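Local coordinates for membrane-anchored mycosin mycp1 (Mycobacterium thermoresistibile, PDB 4HVL), which probably cleaves proteins as a membrane-anchored subtilisin-like serine protease and is an essential component of the ESX-1 type VII secretion system, at residues R78-P83 against A110-P115; V211-G216 against V255-G260; T223-P228 against F270-P275. All coordinates share one frame; numbering follows the deposited sequence.

Contact 1: R78-P83 against A110-P115; sequences RVPAEP and AGRGAP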
ATOM      1  N   ARG A  78     -15.230  10.944   9.518  1.00 18.04           N
ATOM      2  CA  ARG A  78     -14.056  10.279  10.093  1.00 17.80           C
ATOM      3  C   ARG A  78     -13.004   9.847   9.093  1.00 17.24           C
ATOM      4  O   ARG A  78     -11.852   9.654   9.483  1.00 16.78           O
ATOM      5  CB  ARG A  78     -14.451   9.094  10.963  1.00 18.20           C
ATOM      6  CG  ARG A  78     -15.059   9.550  12.279  1.00 18.93           C
ATOM      7  CD  ARG A  78     -15.380   8.373  13.165  1.00 19.04           C
ATOM      8  NE  ARG A  78     -14.195   7.847  13.847  1.00 18.79           N
ATOM      9  CZ  ARG A  78     -14.215   6.801  14.661  1.00 18.28           C
ATOM     10  NH1 ARG A  78     -15.362   6.159  14.900  1.00 18.78           N
ATOM     11  NH2 ARG A  78     -13.102   6.409  15.252  1.00 17.99           N
ATOM     12  N   VAL A  79     -13.396   9.704   7.820  1.00 16.82           N
ATOM     13  CA  VAL A  79     -12.458   9.411   6.722  1.00 16.41           C
ATOM     14  C   VAL A  79     -12.760  10.426   5.613  1.00 16.85           C
ATOM     15  O   VAL A  79     -13.413  10.089   4.635  1.00 16.25           O
ATOM     16  CB  VAL A  79     -12.621   7.969   6.193  1.00 16.28           C
ATOM     17  CG1 VAL A  79     -11.444   7.574   5.298  1.00 15.79           C
ATOM     18  CG2 VAL A  79     -12.736   6.981   7.349  1.00 16.28           C
ATOM     19  N   PRO A  80     -12.377  11.706   5.822  1.00 17.76           N
ATOM     20  CA  PRO A  80     -12.823  12.800   4.952  1.00 18.35           C
ATOM     21  C   PRO A  80     -12.017  12.907   3.661  1.00 18.28           C
ATOM     22  O   PRO A  80     -11.389  13.932   3.390  1.00 18.77           O
ATOM     23  CB  PRO A  80     -12.629  14.043   5.834  1.00 18.57           C
ATOM     24  CG  PRO A  80     -11.468  13.688   6.687  1.00 18.23           C
ATOM     25  CD  PRO A  80     -11.651  12.224   7.000  1.00 18.06           C
ATOM     26  N   ALA A  81     -12.054  11.854   2.861  1.00 17.93           N
ATOM     27  CA  ALA A  81     -11.263  11.791   1.647  1.00 17.87           C
ATOM     28  C   ALA A  81     -11.719  12.770   0.573  1.00 18.25           C
ATOM     29  O   ALA A  81     -12.880  13.144   0.521  1.00 17.85           O
ATOM     30  CB  ALA A  81     -11.283  10.375   1.088  1.00 17.80           C
ATOM     31  N   GLU A  82     -10.778  13.146  -0.294  1.00 18.89           N
ATOM     32  CA  GLU A  82     -11.024  14.062  -1.399  1.00 19.72           C
ATOM     33  C   GLU A  82     -10.755  13.333  -2.720  1.00 19.58           C
ATOM     34  O   GLU A  82      -9.954  12.386  -2.751  1.00 18.52           O
ATOM     35  CB  GLU A  82     -10.162  15.307  -1.243  1.00 21.60           C
ATOM     36  CG  GLU A  82     -10.548  16.148  -0.030  1.00 23.88           C
ATOM     37  CD  GLU A  82      -9.519  17.227   0.304  1.00 26.75           C
ATOM     38  OE1 GLU A  82      -9.383  18.169  -0.493  1.00 29.71           O
ATOM     39  OE2 GLU A  82      -8.834  17.138   1.354  1.00 27.94           O
ATOM     40  N   PRO A  83     -11.465  13.733  -3.796  1.00 19.00           N
ATOM     41  CA  PRO A  83     -11.309  13.065  -5.077  1.00 19.00           C
ATOM     42  C   PRO A  83      -9.858  13.113  -5.594  1.00 18.73           C
ATOM     43  O   PRO A  83      -9.254  14.182  -5.663  1.00 19.04           O
ATOM     44  CB  PRO A  83     -12.252  13.838  -6.033  1.00 19.35           C
ATOM     45  CG  PRO A  83     -12.971  14.878  -5.204  1.00 20.15           C
ATOM     46  CD  PRO A  83     -12.528  14.766  -3.780  1.00 19.50           C
ATOM     47  N   ALA A 110      -5.310   7.739   8.215  1.00 16.66           N
ATOM     48  CA  ALA A 110      -5.724   9.072   8.659  1.00 16.37           C
ATOM     49  C   ALA A 110      -7.115   9.152   9.280  1.00 16.35           C
ATOM     50  O   ALA A 110      -7.668  10.237   9.411  1.00 16.44           O
ATOM     51  CB  ALA A 110      -5.601  10.041   7.496  1.00 16.37           C
ATOM     52  N   GLY A 111      -7.665   8.024   9.710  1.00 16.06           N
ATOM     53  CA  GLY A 111      -8.983   8.022  10.314  1.00 16.06           C
ATOM     54  C   GLY A 111      -9.032   8.867  11.575  1.00 16.51           C
ATOM     55  O   GLY A 111      -8.133   8.803  12.406  1.00 16.80           O
ATOM     56  N   ARG A 112     -10.078   9.665  11.709  1.00 16.84           N
ATOM     57  CA  ARG A 112     -10.273  10.476  12.904  1.00 17.45           C
ATOM     58  C   ARG A 112     -10.797   9.673  14.097  1.00 17.73           C
ATOM     59  O   ARG A 112     -11.427   8.631  13.936  1.00 17.42           O
ATOM     60  CB  ARG A 112     -11.231  11.634  12.599  1.00 17.52           C
ATOM     61  CG  ARG A 112     -10.545  12.845  11.995  1.00 17.39           C
ATOM     62  CD  ARG A 112      -9.965  12.548  10.635  1.00 17.41           C
ATOM     63  NE  ARG A 112      -9.625  13.785   9.954  1.00 17.71           N
ATOM     64  CZ  ARG A 112      -8.718  13.910   8.998  1.00 18.11           C
ATOM     65  NH1 ARG A 112      -8.046  12.858   8.530  1.00 17.03           N
ATOM     66  NH2 ARG A 112      -8.518  15.116   8.471  1.00 18.75           N
ATOM     67  N   GLY A 113     -10.558  10.194  15.298  1.00 18.64           N
ATOM     68  CA  GLY A 113     -11.052   9.565  16.531  1.00 19.22           C
ATOM     69  C   GLY A 113     -12.530   9.844  16.766  1.00 20.40           C
ATOM     70  O   GLY A 113     -13.144  10.649  16.058  1.00 20.66           O
ATOM     71  N   ALA A 114     -13.101   9.137  17.737  1.00 21.08           N
ATOM     72  CA  ALA A 114     -14.460   9.359  18.201  1.00 21.71           C
ATOM     73  C   ALA A 114     -14.534   8.959  19.674  1.00 22.23           C
ATOM     74  O   ALA A 114     -13.848   8.034  20.091  1.00 22.18           O
ATOM     75  CB  ALA A 114     -15.425   8.503  17.415  1.00 22.43           C
ATOM     76  N   PRO A 115     -15.387   9.637  20.465  1.00 22.69           N
ATOM     77  CA  PRO A 115     -15.488   9.278  21.872  1.00 23.02           C
ATOM     78  C   PRO A 115     -16.176   7.920  22.130  1.00 23.31           C
ATOM     79  O   PRO A 115     -16.107   7.406  23.248  1.00 23.17           O
ATOM     80  CB  PRO A 115     -16.305  10.443  22.477  1.00 23.69           C
ATOM     81  CG  PRO A 115     -17.127  10.938  21.347  1.00 23.71           C
ATOM     82  CD  PRO A 115     -16.350  10.686  20.082  1.00 23.01           C
TER

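Contact 2: V211-G216 against V255-G260; sequences VIAAAG and VLTVGG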
ATOM      1  N   VAL A 211       7.071   7.520  -1.372  1.00 15.74           N
ATOM      2  CA  VAL A 211       6.206   6.474  -1.919  1.00 15.33           C
ATOM      3  C   VAL A 211       6.330   5.192  -1.120  1.00 14.77           C
ATOM      4  O   VAL A 211       7.405   4.679  -0.971  1.00 15.16           O
ATOM      5  CB  VAL A 211       6.507   6.174  -3.409  1.00 15.18           C
ATOM      6  CG1 VAL A 211       5.509   5.161  -3.938  1.00 15.22           C
ATOM      7  CG2 VAL A 211       6.411   7.453  -4.233  1.00 15.44           C
ATOM      8  N   ILE A 212       5.208   4.677  -0.640  1.00 14.85           N
ATOM      9  CA  ILE A 212       5.159   3.444   0.147  1.00 14.76           C
ATOM     10  C   ILE A 212       4.366   2.403  -0.656  1.00 14.79           C
ATOM     11  O   ILE A 212       3.306   2.713  -1.195  1.00 14.94           O
ATOM     12  CB  ILE A 212       4.462   3.664   1.494  1.00 14.77           C
ATOM     13  CG1 ILE A 212       5.081   4.822   2.290  1.00 15.15           C
ATOM     14  CG2 ILE A 212       4.481   2.394   2.312  1.00 15.08           C
ATOM     15  CD1 ILE A 212       6.564   4.712   2.631  1.00 15.05           C
ATOM     16  N   ALA A 213       4.882   1.180  -0.744  1.00 14.65           N
ATOM     17  CA  ALA A 213       4.203   0.119  -1.485  1.00 14.78           C
ATOM     18  C   ALA A 213       3.952  -1.125  -0.626  1.00 14.83           C
ATOM     19  O   ALA A 213       4.791  -1.514   0.191  1.00 14.62           O
ATOM     20  CB  ALA A 213       5.007  -0.277  -2.719  1.00 14.95           C
ATOM     21  N   ALA A 214       2.811  -1.764  -0.854  1.00 14.70           N
ATOM     22  CA  ALA A 214       2.504  -3.043  -0.250  1.00 15.01           C
ATOM     23  C   ALA A 214       3.433  -4.128  -0.792  1.00 15.23           C
ATOM     24  O   ALA A 214       3.710  -4.179  -1.993  1.00 15.25           O
ATOM     25  CB  ALA A 214       1.058  -3.409  -0.555  1.00 15.47           C
ATOM     26  N   ALA A 215       3.898  -5.010   0.074  1.00 15.34           N
ATOM     27  CA  ALA A 215       4.670  -6.164  -0.394  1.00 15.71           C
ATOM     28  C   ALA A 215       3.858  -7.089  -1.305  1.00 16.47           C
ATOM     29  O   ALA A 215       4.444  -7.751  -2.160  1.00 17.05           O
ATOM     30  CB  ALA A 215       5.232  -6.958   0.780  1.00 15.99           C
ATOM     31  N   GLY A 216       2.531  -7.099  -1.149  1.00 16.78           N
ATOM     32  CA  GLY A 216       1.647  -7.987  -1.902  1.00 17.52           C
ATOM     33  C   GLY A 216       1.310  -9.230  -1.084  1.00 18.38           C
ATOM     34  O   GLY A 216       1.993  -9.546  -0.109  1.00 17.99           O
ATOM     35  N   VAL A 255      10.998   3.217  -3.592  1.00 20.54           N
ATOM     36  CA  VAL A 255       9.844   3.024  -2.745  1.00 19.73           C
ATOM     37  C   VAL A 255      10.292   2.251  -1.503  1.00 19.26           C
ATOM     38  O   VAL A 255      11.260   1.494  -1.532  1.00 20.05           O
ATOM     39  CB  VAL A 255       8.721   2.217  -3.459  1.00 19.70           C
ATOM     40  CG1 VAL A 255       8.363   2.811  -4.823  1.00 19.66           C
ATOM     41  CG2 VAL A 255       9.079   0.743  -3.588  1.00 19.74           C
ATOM     42  N   LEU A 256       9.578   2.449  -0.412  1.00 18.62           N
ATOM     43  CA  LEU A 256       9.684   1.567   0.753  1.00 17.54           C
ATOM     44  C   LEU A 256       8.539   0.529   0.714  1.00 16.47           C
ATOM     45  O   LEU A 256       7.353   0.848   0.847  1.00 15.90           O
ATOM     46  CB  LEU A 256       9.639   2.386   2.038  1.00 17.63           C
ATOM     47  CG  LEU A 256       9.609   1.632   3.369  1.00 17.57           C
ATOM     48  CD1 LEU A 256      10.837   0.734   3.464  1.00 17.87           C
ATOM     49  CD2 LEU A 256       9.538   2.594   4.545  1.00 18.05           C
ATOM     50  N   THR A 257       8.926  -0.723   0.533  1.00 16.05           N
ATOM     51  CA  THR A 257       7.999  -1.819   0.395  1.00 15.30           C
ATOM     52  C   THR A 257       7.793  -2.512   1.734  1.00 15.22           C
ATOM     53  O   THR A 257       8.754  -2.866   2.420  1.00 15.18           O
ATOM     54  CB  THR A 257       8.533  -2.794  -0.671  1.00 15.39           C
ATOM     55  OG1 THR A 257       8.545  -2.117  -1.924  1.00 15.08           O
ATOM     56  CG2 THR A 257       7.683  -4.066  -0.771  1.00 15.12           C
ATOM     57  N   VAL A 258       6.521  -2.691   2.094  1.00 14.98           N
ATOM     58  CA  VAL A 258       6.137  -3.090   3.436  1.00 15.19           C
ATOM     59  C   VAL A 258       5.451  -4.467   3.460  1.00 14.94           C
ATOM     60  O   VAL A 258       4.360  -4.659   2.884  1.00 14.34           O
ATOM     61  CB  VAL A 258       5.189  -2.044   4.080  1.00 15.02           C
ATOM     62  CG1 VAL A 258       4.974  -2.330   5.560  1.00 15.40           C
ATOM     63  CG2 VAL A 258       5.736  -0.642   3.878  1.00 15.18           C
ATOM     64  N   GLY A 259       6.090  -5.399   4.165  1.00 14.87           N
ATOM     65  CA  GLY A 259       5.533  -6.721   4.444  1.00 14.97           C
ATOM     66  C   GLY A 259       4.666  -6.727   5.690  1.00 15.05           C
ATOM     67  O   GLY A 259       4.568  -5.724   6.393  1.00 15.36           O
ATOM     68  N   GLY A 260       4.032  -7.862   5.967  1.00 15.39           N
ATOM     69  CA  GLY A 260       3.007  -7.965   7.026  1.00 15.82           C
ATOM     70  C   GLY A 260       3.465  -8.784   8.205  1.00 17.12           C
ATOM     71  O   GLY A 260       4.189  -9.741   8.033  1.00 17.04           O
TER

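Contact 3: T223-P228 against F270-P275; sequences TQNPPP and FSMSGP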
ATOM      1  N   THR A 223       2.841 -16.109  -6.360  1.00 23.19           N
ATOM      2  CA  THR A 223       3.375 -17.286  -5.721  1.00 23.68           C
ATOM      3  C   THR A 223       4.639 -16.841  -4.990  1.00 22.37           C
ATOM      4  O   THR A 223       5.436 -16.060  -5.526  1.00 22.11           O
ATOM      5  CB  THR A 223       3.605 -18.426  -6.736  1.00 25.20           C
ATOM      6  OG1 THR A 223       4.479 -17.988  -7.775  1.00 25.41           O
ATOM      7  CG2 THR A 223       2.291 -18.822  -7.360  1.00 26.61           C
ATOM      8  N   GLN A 224       4.763 -17.287  -3.741  1.00 21.53           N
ATOM      9  CA  GLN A 224       5.837 -16.900  -2.817  1.00 20.76           C
ATOM     10  C   GLN A 224       7.224 -17.061  -3.416  1.00 20.45           C
ATOM     11  O   GLN A 224       7.502 -18.071  -4.061  1.00 20.93           O
ATOM     12  CB  GLN A 224       5.761 -17.765  -1.551  1.00 21.87           C
ATOM     13  CG  GLN A 224       6.673 -17.356  -0.394  1.00 21.70           C
ATOM     14  CD  GLN A 224       6.499 -15.900  -0.013  1.00 20.90           C
ATOM     15  OE1 GLN A 224       7.081 -15.009  -0.634  1.00 20.48           O
ATOM     16  NE2 GLN A 224       5.701 -15.650   1.006  1.00 20.92           N
ATOM     17  N   ASN A 225       8.104 -16.094  -3.184  1.00 19.17           N
ATOM     18  CA  ASN A 225       9.484 -16.221  -3.639  1.00 19.38           C
ATOM     19  C   ASN A 225      10.301 -17.071  -2.663  1.00 20.43           C
ATOM     20  O   ASN A 225      10.081 -16.995  -1.461  1.00 20.25           O
ATOM     21  CB  ASN A 225      10.150 -14.849  -3.782  1.00 18.32           C
ATOM     22  CG  ASN A 225       9.826 -14.182  -5.094  1.00 17.78           C
ATOM     23  OD1 ASN A 225       9.919 -14.807  -6.163  1.00 17.65           O
ATOM     24  ND2 ASN A 225       9.455 -12.892  -5.035  1.00 17.21           N
ATOM     25  N   PRO A 226      11.249 -17.882  -3.180  1.00 21.74           N
ATOM     26  CA  PRO A 226      12.160 -18.632  -2.277  1.00 22.99           C
ATOM     27  C   PRO A 226      13.111 -17.710  -1.524  1.00 22.89           C
ATOM     28  O   PRO A 226      13.390 -16.614  -1.994  1.00 22.12           O
ATOM     29  CB  PRO A 226      12.969 -19.532  -3.237  1.00 23.56           C
ATOM     30  CG  PRO A 226      12.214 -19.568  -4.505  1.00 23.13           C
ATOM     31  CD  PRO A 226      11.400 -18.298  -4.581  1.00 21.99           C
ATOM     32  N   PRO A 227      13.616 -18.149  -0.360  1.00 24.54           N
ATOM     33  CA  PRO A 227      14.610 -17.336   0.326  1.00 24.94           C
ATOM     34  C   PRO A 227      15.961 -17.238  -0.432  1.00 25.21           C
ATOM     35  O   PRO A 227      16.221 -18.000  -1.351  1.00 24.46           O
ATOM     36  CB  PRO A 227      14.811 -18.088   1.649  1.00 26.33           C
ATOM     37  CG  PRO A 227      14.473 -19.499   1.339  1.00 26.84           C
ATOM     38  CD  PRO A 227      13.353 -19.413   0.353  1.00 26.17           C
ATOM     39  N   PRO A 228      16.819 -16.311  -0.019  1.00 25.83           N
ATOM     40  CA  PRO A 228      18.198 -16.251  -0.512  1.00 26.60           C
ATOM     41  C   PRO A 228      18.974 -17.548  -0.311  1.00 28.26           C
ATOM     42  O   PRO A 228      18.730 -18.254   0.665  1.00 28.64           O
ATOM     43  CB  PRO A 228      18.835 -15.162   0.350  1.00 26.64           C
ATOM     44  CG  PRO A 228      17.682 -14.333   0.852  1.00 26.26           C
ATOM     45  CD  PRO A 228      16.523 -15.269   0.981  1.00 26.10           C
ATOM     46  N   PHE A 270       0.868 -14.959   4.284  1.00 21.97           N
ATOM     47  CA  PHE A 270       0.483 -14.519   2.958  1.00 20.99           C
ATOM     48  C   PHE A 270       1.387 -13.394   2.420  1.00 19.98           C
ATOM     49  O   PHE A 270       1.226 -12.963   1.282  1.00 19.97           O
ATOM     50  CB  PHE A 270      -0.972 -14.055   2.976  1.00 20.66           C
ATOM     51  CG  PHE A 270      -1.258 -13.027   4.018  1.00 20.16           C
ATOM     52  CD1 PHE A 270      -0.896 -11.694   3.821  1.00 19.51           C
ATOM     53  CD2 PHE A 270      -1.886 -13.386   5.213  1.00 20.94           C
ATOM     54  CE1 PHE A 270      -1.172 -10.737   4.787  1.00 19.40           C
ATOM     55  CE2 PHE A 270      -2.149 -12.434   6.184  1.00 20.56           C
ATOM     56  CZ  PHE A 270      -1.785 -11.112   5.973  1.00 19.63           C
ATOM     57  N   SER A 271       2.326 -12.906   3.221  1.00 19.46           N
ATOM     58  CA  SER A 271       3.106 -11.727   2.822  1.00 18.45           C
ATOM     59  C   SER A 271       4.146 -12.154   1.785  1.00 17.94           C
ATOM     60  O   SER A 271       4.914 -13.075   2.020  1.00 18.28           O
ATOM     61  CB  SER A 271       3.783 -11.090   4.038  1.00 18.57           C
ATOM     62  OG  SER A 271       4.256  -9.786   3.761  1.00 18.05           O
ATOM     63  N   MET A 272       4.140 -11.498   0.633  1.00 17.29           N
ATOM     64  CA  MET A 272       5.071 -11.803  -0.456  1.00 17.30           C
ATOM     65  C   MET A 272       6.484 -11.331  -0.112  1.00 17.48           C
ATOM     66  O   MET A 272       6.727 -10.138   0.095  1.00 16.76           O
ATOM     67  CB  MET A 272       4.612 -11.125  -1.762  1.00 16.86           C
ATOM     68  CG  MET A 272       3.548 -11.904  -2.529  1.00 17.75           C
ATOM     69  SD  MET A 272       4.133 -13.474  -3.241  1.00 19.23           S
ATOM     70  CE  MET A 272       5.429 -12.853  -4.295  1.00 19.01           C
ATOM     71  N   SER A 273       7.419 -12.277  -0.069  1.00 18.46           N
ATOM     72  CA  SER A 273       8.798 -11.974   0.254  1.00 18.21           C
ATOM     73  C   SER A 273       9.548 -11.605  -1.003  1.00 17.91           C
ATOM     74  O   SER A 273       9.223 -12.079  -2.107  1.00 17.75           O
ATOM     75  CB  SER A 273       9.496 -13.201   0.896  1.00 19.08           C
ATOM     76  OG  SER A 273       9.753 -14.212  -0.075  1.00 19.12           O
ATOM     77  N   GLY A 274      10.594 -10.806  -0.828  1.00 17.63           N
ATOM     78  CA  GLY A 274      11.558 -10.600  -1.885  1.00 17.88           C
ATOM     79  C   GLY A 274      12.745  -9.734  -1.499  1.00 17.92           C
ATOM     80  O   GLY A 274      12.760  -9.138  -0.405  1.00 17.45           O
ATOM     81  N   PRO A 275      13.721  -9.615  -2.419  1.00 17.54           N
ATOM     82  CA  PRO A 275      14.908  -8.812  -2.134  1.00 17.94           C
ATOM     83  C   PRO A 275      14.626  -7.319  -1.910  1.00 17.21           C
ATOM     84  O   PRO A 275      15.506  -6.607  -1.438  1.00 17.37           O
ATOM     85  CB  PRO A 275      15.797  -9.030  -3.368  1.00 18.40           C
ATOM     86  CG  PRO A 275      14.872  -9.402  -4.466  1.00 18.31           C
ATOM     87  CD  PRO A 275      13.696 -10.105  -3.814  1.00 18.19           C
TER
HETATM   88  O   HOH W   1      12.482 -14.208  -0.871  1.00 19.04           O

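Contact 1: R78-P83 against A110-P115
The Arg78 guanidinium carries the methyl of Ala114 over the centre of one face, CB standing 3.4 Å from NH1, while the peptide carbonyl of Arg112 meets its edge in plane. There NE and NH2 grip a single oxygen side-on: NE donates to Arg112 O at 2.9 Å and NH2 to the same atom at 3.1 Å, the latter bond the more bent (141° at its hydrogen). A bend at chi3 (79°) swings NE out of the line of an otherwise extended chain. The second guanidinium, that of Arg112, has on one face the ring of Pro80, the centre of an inverse gamma turn, with CG over the middle of the group and 3.6 Å from CZ; at its edge NH1 donates to Ala110 O at 2.8 Å, which ties the side chain to the main chain two residues earlier. Between the two arginines the main chains join through a nearly straight bond from Arg112 N to Arg78 O, 2.8 Å long, and Gly111 CA touches that same oxygen. Charge on Arg78 is met by a salt bridge from NH1 to Asp117, and Arg112 NH1 also bonds Ala126 O. The contact thus fastens the loop leaving helix 102-110 to the chain entering edge strand 82-86, with Ile128 of neighbouring strand 127-132 touching Arg112 and Ala110, and Val79 packed against the helix.

Contact 2: V211-G216 against V255-G260
Four backbone hydrogen bonds join Val211-Gly216 to Val255-Gly260 in parallel register. Val258 N to Ala213 O is the shortest at 2.8 Å, its donor nearly in line with the carbonyl; Ala215 N to Val258 O follows at 2.9 Å and Ala213 N to Leu256 O at 3.0 Å, both donors standing above the acceptor's carbonyl plane. Leu256 N reaches Val211 O at 3.2 Å. On the face bearing Ile212, Ala214, Leu256 and Val258, Ile212 CG2 meets Val258 CG2 at 3.6 Å, and Ile212 CD1 lies beside Leu256 CB, the two side chains pointing the same way. Helices 311-328 and 334-343 pack on this face, and Ala214 lies about 5 Å, side chain to side chain, from Ser312, the predicted charge-relay serine. Val211 CG1 touches Val255 CG1 next to helix 194-206, and Thr257 CG2, anti to the backbone N, comes within 3.7 Å of Ala215 CA. The Thr257 hydroxyl bonds Ala249 O. Side chains meet across this buried seam mostly through carbon, so the polar pairing between the strands falls to the peptide groups, as in the central parallel sheet of subtilases.

Contact 3: T223-P228 against F270-P275
Gln224 sets its carboxamide against the backbone of Ser271 and Ser273 and bonds it at both ends. OE1 accepts Ser273 N at 2.8 Å, a nearly straight bond on a lone pair in the amide plane, and NE2 donates to Ser271 O at 2.9 Å with that oxygen in the amide plane; together the two bonds fix the rotation of the group. CG is anti to the backbone N (chi1 -171°), and the bend at chi2 (53°) then swings CD toward the facing loop. OE1 is gripped twice more. Ser273 OG donates from above the carbonyl plane at 2.8 Å, and Asn225 N, within the same loop as Gln224, adds a more bent bond at 3.0 Å. Three donors on one oxygen would probably polarise the amide. Ser273 OG sits between its own N and carbonyl carbon (chi1 73°), which lets backbone NH and hydroxyl reach the same acceptor. A water donates to this OG and to Pro226 O, carrying the polar contact one step farther along the proline run. Asn225 points toward the other loop and sends ND2 to Ser273 O at 3.0 Å, in both the amide and the carbonyl plane; its OD1 accepts from Gln243 N and Thr244 N, so both ends of this buried amide are used. Met272 reaches Thr223, where CE comes within 3.4 Å of Thr223 O, and also packs on Thr244 and Val246. Two irregular loops with no strand pairing are thus bridged by side-chain amides bonded to main-chain groups. The contact knits the long loop after strand 210-214 to the loop joining strands 256-261 and 277-282, with strand 244-247 beside both.

Overall arrangement
The three contacts lie within one subtilase domain. Contact 1 comes first along the chain and closes before the others open; contacts 2 and 3 then alternate their segments (211-216, 223-228, 255-260, 270-275). Contacts 1 and 2 reach the same seven-stranded parallel sheet, at edge strand 82-86 and at inner strands 210-214 and 256-261, with centres about 23 Å apart. Contact 3 is about 13 Å from contact 2, centre to centre, and touches it: probable hydrogen bonds join Gly260 N to Ser271 OG and Met272 N to Gly216 O. The loops of contact 3 thus adjoin the C-terminal ends of the strands of contact 2, while contact 1 lies remote, on the opposite side of the chain's centre from contact 3.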